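Local atomic coordinates of H127A/Y244A mutant of alginate lyase AlyC3 in complex with dimannuronate (Psychromonas sp., PDB entry 7C8F), a protein that cleaves alginate as a lyase of polysaccharide lyase family 7 and here holds dimannuronate in its binding groove as an engineered double mutant. Residues B[117-127]-B[140-149]. Numbering follows the deposited sequence.
Sequences QNEITFLQVAN and HPLLRVVWKE. With BEM (beta-D-mannopyranuronic acid), chain D; BEM (beta-D-mannopyranuronic acid), chain C.
Arg-144 grips Glu-119 in an end-on salt bridge, NH1 and NH2 both reaching the single oxygen OE1, each at 2.9 Å, with carboxylate and guanidinium nearly coplanar (17° apart). NH2 takes the syn lone pair, whereas NH1 arrives almost along the C-O axis and also donates within its plane to Thr-121 OG1, itself hydrogen-bonded to Gln-245 OE1 on the neighbouring strand 242-245. OE1 receives a third hydrogen bond from above, from Gln-117 NE2, so three N-H groups converge on one buried atom. The other oxygen, OE2, forms a second salt bridge with Lys-148 NZ at 2.8 Å on its anti side; the same ammonium binds a lone pair of Gln-117 O. The Lys-148 chain, extended until chi4 (68°), turns there to bring NZ to both acceptors. Two cations flanking one carboxylate would probably favour its ionised form.

This salt-bridge network illustrates how second-shell charges can position a sugar-binding surface. Held flat, the Arg-144 guanidinium lies with one face under a mannuronate, whose O3 sits 3.8 Å above its centre. Gln-117 NE2 bridges Glu-119 to that O3 (2.9 Å), while His-140 ND1 and Gln-124 NE2 each bind a uronate carboxylate.

Beneath the groove, antiparallel backbone pairing is interrupted by a classic beta bulge at Phe-122 and Leu-123, both opposite Val-145. The ring of Phe-122 tucks in here: Val-145 O lies over its face near the rim, and CZ touches Val-145 CG1 at 3.7 Å. Leu-123 and Val-125 pack against Val-145 and Leu-143 on the face turned from the sugar.

That apolar face rests on strand 203-210 of the opposing sheet, Phe-205 meeting Phe-122 edge-to-face, as befits a beta-jelly-roll lyase. Within its own curved sheet the pair is flanked by strands 235-240 and 242-245 beside 119-127, and by 157-163 beside 143-148.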
loop_
_atom_site.group_PDB
_atom_site.type_symbol
_atom_site.label_atom_id
_atom_site.label_comp_id
_atom_site.label_asym_id
_atom_site.label_seq_id
_atom_site.Cartn_x
_atom_site.Cartn_y
_atom_site.Cartn_z
ATOM N N GLN B 117 25.556 7.200 13.259
ATOM C CA GLN B 117 24.944 5.880 13.183
ATOM C C GLN B 117 25.931 4.767 13.532
ATOM O O GLN B 117 25.668 3.947 14.421
ATOM C CB GLN B 117 24.389 5.680 11.769
ATOM C CG GLN B 117 23.433 4.529 11.638
ATOM C CD GLN B 117 22.662 4.588 10.344
ATOM O OE1 GLN B 117 22.793 5.538 9.571
ATOM N NE2 GLN B 117 21.854 3.568 10.095
ATOM N N ASN B 118 27.077 4.717 12.854
ATOM C CA ASN B 118 28.115 3.729 13.139
ATOM C C ASN B 118 27.547 2.308 13.179
ATOM O O ASN B 118 27.608 1.601 14.187
ATOM C CB ASN B 118 28.910 4.090 14.400
ATOM C CG ASN B 118 30.026 5.076 14.105
ATOM O OD1 ASN B 118 30.232 5.456 12.951
ATOM N ND2 ASN B 118 30.744 5.496 15.134
ATOM N N GLU B 119 27.002 1.893 12.024
ATOM C CA GLU B 119 26.446 0.559 11.820
ATOM C C GLU B 119 27.036 -0.054 10.557
ATOM O O GLU B 119 27.410 0.658 9.617
ATOM C CB GLU B 119 24.900 0.607 11.666
ATOM C CG GLU B 119 24.189 1.042 12.943
ATOM C CD GLU B 119 22.744 1.420 12.748
ATOM O OE1 GLU B 119 22.190 1.213 11.642
ATOM O OE2 GLU B 119 22.150 1.935 13.718
ATOM N N ILE B 120 27.130 -1.384 10.548
ATOM C CA ILE B 120 27.347 -2.173 9.335
ATOM C C ILE B 120 26.122 -3.057 9.166
ATOM O O ILE B 120 25.815 -3.863 10.051
ATOM C CB ILE B 120 28.617 -3.040 9.423
ATOM C CG1 ILE B 120 29.866 -2.158 9.494
ATOM C CG2 ILE B 120 28.687 -4.002 8.201
ATOM C CD1 ILE B 120 31.090 -2.869 10.078
ATOM N N THR B 121 25.431 -2.922 8.032
ATOM C CA THR B 121 24.263 -3.742 7.736
ATOM C C THR B 121 24.715 -4.913 6.892
ATOM O O THR B 121 25.371 -4.710 5.871
ATOM C CB THR B 121 23.232 -2.928 6.958
ATOM O OG1 THR B 121 22.816 -1.820 7.764
ATOM C CG2 THR B 121 22.015 -3.788 6.564
ATOM N N PHE B 122 24.388 -6.134 7.317
ATOM C CA PHE B 122 24.841 -7.319 6.596
ATOM C C PHE B 122 23.734 -8.278 6.167
ATOM O O PHE B 122 24.005 -9.174 5.359
ATOM C CB PHE B 122 25.971 -8.047 7.360
ATOM C CG PHE B 122 25.582 -8.511 8.731
ATOM C CD1 PHE B 122 25.729 -7.677 9.836
ATOM C CD2 PHE B 122 25.075 -9.781 8.912
ATOM C CE1 PHE B 122 25.357 -8.104 11.111
ATOM C CE2 PHE B 122 24.712 -10.225 10.174
ATOM C CZ PHE B 122 24.852 -9.379 11.286
ATOM N N LEU B 123 22.505 -8.108 6.649
ATOM C CA LEU B 123 21.349 -8.815 6.110
ATOM C C LEU B 123 20.208 -7.826 6.033
ATOM O O LEU B 123 20.070 -6.974 6.918
ATOM C CB LEU B 123 20.918 -9.988 6.994
ATOM C CG LEU B 123 22.000 -11.033 7.288
ATOM C CD1 LEU B 123 21.595 -11.922 8.448
ATOM C CD2 LEU B 123 22.275 -11.886 6.049
ATOM N N GLN B 124 19.372 -7.936 4.999
ATOM C CA GLN B 124 18.296 -6.975 4.822
ATOM C C GLN B 124 17.093 -7.649 4.174
ATOM O O GLN B 124 17.240 -8.544 3.340
ATOM C CB GLN B 124 18.793 -5.783 3.988
ATOM C CG GLN B 124 17.844 -4.605 3.851
ATOM C CD GLN B 124 18.573 -3.318 3.477
ATOM O OE1 GLN B 124 19.537 -2.925 4.136
ATOM N NE2 GLN B 124 18.115 -2.660 2.420
ATOM N N VAL B 125 15.903 -7.195 4.558
ATOM C CA VAL B 125 14.689 -7.427 3.785
ATOM C C VAL B 125 14.246 -6.054 3.315
ATOM O O VAL B 125 13.898 -5.194 4.138
ATOM C CB VAL B 125 13.575 -8.103 4.602
ATOM C CG1 VAL B 125 12.319 -8.297 3.731
ATOM C CG2 VAL B 125 14.031 -9.433 5.197
ATOM N N ALA B 126 14.273 -5.836 2.000
ATOM C CA ALA B 126 13.840 -4.589 1.388
ATOM C C ALA B 126 12.468 -4.789 0.763
ATOM O O ALA B 126 11.979 -5.911 0.639
ATOM C CB ALA B 126 14.824 -4.189 0.285
ATOM N N ASN B 127 11.824 -3.689 0.381
ATOM C CA ASN B 127 10.664 -3.790 -0.495
ATOM C C ASN B 127 11.026 -3.283 -1.876
ATOM O O ASN B 127 11.795 -2.325 -2.025
ATOM C CB ASN B 127 9.417 -3.058 0.040
ATOM C CG ASN B 127 9.524 -1.548 -0.058
ATOM O OD1 ASN B 127 8.996 -0.926 -0.990
ATOM N ND2 ASN B 127 10.193 -0.951 0.906
ATOM N N HIS B 140 12.446 2.569 2.767
ATOM C CA HIS B 140 12.859 2.094 4.075
ATOM C C HIS B 140 12.816 0.575 3.940
ATOM O O HIS B 140 11.805 0.029 3.452
ATOM C CB HIS B 140 11.887 2.515 5.185
ATOM C CG HIS B 140 11.556 3.980 5.210
ATOM N ND1 HIS B 140 12.431 4.934 5.684
ATOM C CD2 HIS B 140 10.435 4.646 4.846
ATOM C CE1 HIS B 140 11.866 6.129 5.601
ATOM N NE2 HIS B 140 10.653 5.983 5.098
ATOM N N PRO B 141 13.857 -0.142 4.354
ATOM C CA PRO B 141 13.770 -1.606 4.364
ATOM C C PRO B 141 12.895 -2.082 5.506
ATOM O O PRO B 141 12.790 -1.434 6.553
ATOM C CB PRO B 141 15.222 -2.051 4.572
ATOM C CG PRO B 141 15.856 -0.925 5.276
ATOM C CD PRO B 141 15.140 0.355 4.867
ATOM N N LEU B 142 12.256 -3.236 5.299
ATOM C CA LEU B 142 11.531 -3.864 6.394
ATOM C C LEU B 142 12.471 -4.221 7.534
ATOM O O LEU B 142 12.139 -4.007 8.706
ATOM C CB LEU B 142 10.804 -5.117 5.897
ATOM C CG LEU B 142 10.088 -5.919 6.987
ATOM C CD1 LEU B 142 9.002 -5.090 7.653
ATOM C CD2 LEU B 142 9.519 -7.211 6.429
ATOM N N LEU B 143 13.649 -4.756 7.215
ATOM C CA LEU B 143 14.588 -5.238 8.220
ATOM C C LEU B 143 16.003 -4.903 7.798
ATOM O O LEU B 143 16.377 -5.155 6.650
ATOM C CB LEU B 143 14.463 -6.767 8.360
ATOM C CG LEU B 143 15.577 -7.453 9.170
ATOM C CD1 LEU B 143 15.502 -7.058 10.662
ATOM C CD2 LEU B 143 15.502 -8.978 9.003
ATOM N N ARG B 144 16.782 -4.462 8.757
ATOM C CA ARG B 144 18.194 -4.386 8.645
ATOM C C ARG B 144 18.788 -5.156 9.862
ATOM O O ARG B 144 18.451 -4.882 10.957
ATOM C CB ARG B 144 18.751 -2.966 8.636
ATOM C CG ARG B 144 18.391 -2.140 7.437
ATOM C CD ARG B 144 19.174 -0.829 7.439
ATOM N NE ARG B 144 18.942 -0.022 8.613
ATOM C CZ ARG B 144 19.862 0.411 9.430
ATOM N NH1 ARG B 144 21.098 0.098 9.249
ATOM N NH2 ARG B 144 19.534 1.112 10.471
ATOM N N VAL B 145 19.659 -6.108 9.603
ATOM C CA VAL B 145 20.388 -6.805 10.641
ATOM C C VAL B 145 21.766 -6.149 10.596
ATOM O O VAL B 145 22.437 -6.177 9.620
ATOM C CB VAL B 145 20.479 -8.326 10.450
ATOM C CG1 VAL B 145 21.238 -8.934 11.621
ATOM C CG2 VAL B 145 19.094 -8.933 10.384
ATOM N N VAL B 146 22.139 -5.563 11.722
ATOM C CA VAL B 146 23.350 -4.798 11.833
ATOM C C VAL B 146 24.254 -5.116 12.993
ATOM O O VAL B 146 23.838 -5.681 13.945
ATOM C CB VAL B 146 23.008 -3.283 11.998
ATOM C CG1 VAL B 146 22.030 -2.836 10.962
ATOM C CG2 VAL B 146 22.463 -2.939 13.387
ATOM N N TRP B 147 25.501 -4.691 12.858
ATOM C CA TRP B 147 26.470 -4.676 13.937
ATOM C C TRP B 147 26.478 -3.195 14.241
ATOM O O TRP B 147 26.578 -2.409 13.373
ATOM C CB TRP B 147 27.856 -5.144 13.549
ATOM C CG TRP B 147 28.843 -5.056 14.683
ATOM C CD1 TRP B 147 29.167 -6.047 15.516
ATOM C CD2 TRP B 147 29.610 -3.926 15.080
ATOM N NE1 TRP B 147 30.079 -5.623 16.421
ATOM C CE2 TRP B 147 30.363 -4.317 16.184
ATOM C CE3 TRP B 147 29.727 -2.631 14.624
ATOM C CZ2 TRP B 147 31.230 -3.474 16.809
ATOM C CZ3 TRP B 147 30.596 -1.805 15.256
ATOM C CH2 TRP B 147 31.331 -2.238 16.339
ATOM N N LYS B 148 26.315 -2.827 15.502
ATOM C CA LYS B 148 26.233 -1.420 15.885
ATOM C C LYS B 148 27.277 -1.112 16.946
ATOM O O LYS B 148 27.377 -1.824 17.946
ATOM C CB LYS B 148 24.833 -1.050 16.387
ATOM C CG LYS B 148 24.653 0.440 16.659
ATOM C CD LYS B 148 23.186 0.802 16.826
ATOM C CE LYS B 148 22.994 2.289 17.121
ATOM N NZ LYS B 148 23.353 3.159 15.966
ATOM N N GLU B 149 28.017 -0.024 16.746
ATOM C CA GLU B 149 29.114 0.279 17.659
ATOM C C GLU B 149 28.600 0.580 19.067
ATOM O O GLU B 149 29.107 0.025 20.051
ATOM C CB GLU B 149 29.948 1.443 17.122
ATOM C CG GLU B 149 31.120 1.781 18.037
ATOM C CD GLU B 149 31.849 3.044 17.620
ATOM O OE1 GLU B 149 33.068 2.967 17.369
ATOM O OE2 GLU B 149 31.204 4.111 17.546
HETATM C C1 BEM D . 18.563 3.398 4.480
HETATM C C2 BEM D . 19.637 3.869 5.456
HETATM O O2 BEM D . 19.580 5.281 5.595
HETATM C C3 BEM D . 19.354 3.283 6.819
HETATM O O3 BEM D . 20.187 3.845 7.777
HETATM C C4 BEM D . 18.025 3.805 7.236
HETATM O O4 BEM D . 17.775 3.571 8.590
HETATM C C5 BEM D . 17.019 3.205 6.320
HETATM O O5 BEM D . 17.319 3.706 5.043
HETATM C C6 BEM D . 15.664 3.618 6.730
HETATM O O6B BEM D . 15.149 4.572 6.198
HETATM O O6A BEM D . 15.087 2.832 7.423
HETATM C C1 BEM C . 18.108 2.839 -0.570
HETATM C C2 BEM C . 16.968 3.673 -0.016
HETATM O O2 BEM C . 15.827 2.860 0.191
HETATM C C3 BEM C . 17.394 4.348 1.263
HETATM O O3 BEM C . 16.314 5.003 1.850
HETATM C C4 BEM C . 18.008 3.359 2.243
HETATM O O4 BEM C . 18.671 4.105 3.258
HETATM C C5 BEM C . 19.042 2.503 1.549
HETATM O O5 BEM C . 18.565 1.908 0.366
HETATM C C6 BEM C . 19.368 1.415 2.493
HETATM O O6B BEM C . 18.810 0.328 2.346
HETATM O O6A BEM C . 20.301 1.577 3.261
HETATM O O1 BEM C . 17.684 2.066 -1.677
HETATM O O HOH W 1 13.427 -1.206 1.027
#